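Local coordinates for hypothetical protein MG296 homolog (Mycoplasma pneumoniae, PDB 2I15), which is of unknown function but has an all-alpha structure and belongs to the Mg296 family, whose cellular role remains to be established, at residues Gln19-Phe22 with Glu23-Asp26. Residues are numbered along the deposited sequence; the frame is centred on the assembly and turned at random.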
loop_
_atom_site.group_PDB
_atom_site.type_symbol
_atom_site.label_atom_id
_atom_site.label_comp_id
_atom_site.label_asym_id
_atom_site.label_seq_id
_atom_site.Cartn_x
_atom_site.Cartn_y
_atom_site.Cartn_z
ATOM N N GLN A 19 5.022 -42.259 2.329
ATOM C CA GLN A 19 5.643 -43.051 3.387
ATOM C C GLN A 19 7.176 -43.047 3.194
ATOM O O GLN A 19 7.919 -42.708 4.113
ATOM C CB GLN A 19 5.088 -44.482 3.325
ATOM C CG GLN A 19 5.319 -45.378 4.556
ATOM C CD GLN A 19 4.479 -46.676 4.506
ATOM O OE1 GLN A 19 3.512 -46.848 5.263
ATOM N NE2 GLN A 19 4.850 -47.584 3.606
ATOM N N THR A 20 7.628 -43.397 1.986
ATOM C CA THR A 20 9.054 -43.442 1.636
ATOM C C THR A 20 9.644 -42.022 1.674
ATOM O O THR A 20 10.768 -41.786 2.126
ATOM C CB THR A 20 9.242 -44.030 0.226
ATOM O OG1 THR A 20 8.793 -45.395 0.215
ATOM C CG2 THR A 20 10.723 -44.005 -0.167
ATOM N N GLU A 21 8.863 -41.090 1.152
ATOM C CA GLU A 21 9.228 -39.690 1.118
ATOM C C GLU A 21 9.591 -39.249 2.549
ATOM O O GLU A 21 10.647 -38.665 2.788
ATOM C CB GLU A 21 8.030 -38.918 0.586
ATOM C CG GLU A 21 8.326 -37.789 -0.404
ATOM C CD GLU A 21 9.361 -38.119 -1.465
ATOM O OE1 GLU A 21 9.442 -39.284 -1.896
ATOM O OE2 GLU A 21 10.083 -37.187 -1.875
ATOM N N PHE A 22 8.710 -39.576 3.489
ATOM C CA PHE A 22 8.852 -39.259 4.909
ATOM C C PHE A 22 10.070 -39.860 5.617
ATOM O O PHE A 22 10.673 -39.226 6.490
ATOM C CB PHE A 22 7.588 -39.716 5.647
ATOM C CG PHE A 22 7.709 -39.688 7.143
ATOM C CD1 PHE A 22 7.583 -38.490 7.846
ATOM C CD2 PHE A 22 7.940 -40.866 7.860
ATOM C CE1 PHE A 22 7.680 -38.466 9.222
ATOM C CE2 PHE A 22 8.039 -40.843 9.254
ATOM C CZ PHE A 22 7.908 -39.644 9.930
ATOM N N GLU A 23 10.435 -41.079 5.242
ATOM C CA GLU A 23 11.550 -41.759 5.884
ATOM C C GLU A 23 12.914 -41.263 5.409
ATOM O O GLU A 23 13.913 -41.356 6.134
ATOM C CB GLU A 23 11.415 -43.274 5.657
ATOM C CG GLU A 23 9.975 -43.734 5.726
ATOM C CD GLU A 23 9.778 -45.171 5.299
ATOM O OE1 GLU A 23 10.375 -45.578 4.277
ATOM O OE2 GLU A 23 9.008 -45.891 5.977
ATOM N N LYS A 24 12.947 -40.721 4.196
ATOM C CA LYS A 24 14.184 -40.225 3.595
ATOM C C LYS A 24 14.412 -38.733 3.806
ATOM O O LYS A 24 15.209 -38.113 3.102
ATOM C CB LYS A 24 14.193 -40.529 2.092
ATOM C CG LYS A 24 13.163 -39.759 1.259
ATOM C CD LYS A 24 13.501 -39.848 -0.237
ATOM C CE LYS A 24 12.420 -39.257 -1.134
ATOM N NZ LYS A 24 12.968 -38.177 -1.985
ATOM N N VAL A 25 13.705 -38.155 4.768
ATOM C CA VAL A 25 13.835 -36.729 5.079
ATOM C C VAL A 25 14.261 -36.694 6.549
ATOM O O VAL A 25 13.931 -37.610 7.301
ATOM C CB VAL A 25 12.444 -36.000 4.872
ATOM C CG1 VAL A 25 11.750 -35.751 6.194
ATOM C CG2 VAL A 25 12.617 -34.725 4.120
ATOM N N ASP A 26 14.992 -35.668 6.970
ATOM C CA ASP A 26 15.389 -35.583 8.376
ATOM C C ASP A 26 14.091 -35.463 9.172
ATOM O O ASP A 26 13.350 -34.496 8.980
ATOM C CB ASP A 26 16.261 -34.348 8.618
ATOM C CG ASP A 26 16.821 -34.301 10.029
ATOM O OD1 ASP A 26 17.527 -35.257 10.420
ATOM O OD2 ASP A 26 16.559 -33.313 10.757
HETATM O O HOH W 1 8.831 -46.773 2.398
HETATM O O HOH W 2 11.615 -38.729 8.871
#
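The Phe22 ring and the Glu23 carboxylate are inclined 47° to each other, the two neighbouring side chains crossing at about a right angle where helix 9-23 ends and the short helix-loop-helix connection to helix 27-41 begins. Over the centre of one ring face, 3.9 Å above its plane, sits a water oxygen; that water donates to both Phe22 O and Val25 O, bridging the last turn to the loop. CG anti to the backbone N (chi1 169°) carries the ring beside its own carbonyl carbon, and from there it meets Phe30 edge-to-face and touches Phe27, while Val25 also packs on Phe30, so both segments lean on the next helix. The aliphatic part of Gln19 and the Glu23 chain lie side by side, pointing the same way, with Gln19 CG 4.0 Å from Glu23 OE2. A second water donates to Glu23 OE1 and Thr20 OG1, linking side chains three residues apart; Thr20 OG1 is also hydrogen-bonded to Gln16 O, one turn back. The helix closes by ordinary backbone bonding: Lys24 N reaches Thr20 O at 3.2 Å, whereas its bond to Glu21 O is weak, and Lys24 is the first residue to abandon helical torsions. Asp26 then starts helix 27-41 as its N-cap, its OD2 hydrogen-bonded to Thr29 OG1. At the helix end Glu21 and Lys24 run alongside one another, the acid bent at chi2 (43°) and the lysine at chi4, and a salt bridge joins Lys24 NZ to Glu21 OE2 at 3.1 Å, the ammonium meeting that oxygen from above the carboxylate plane.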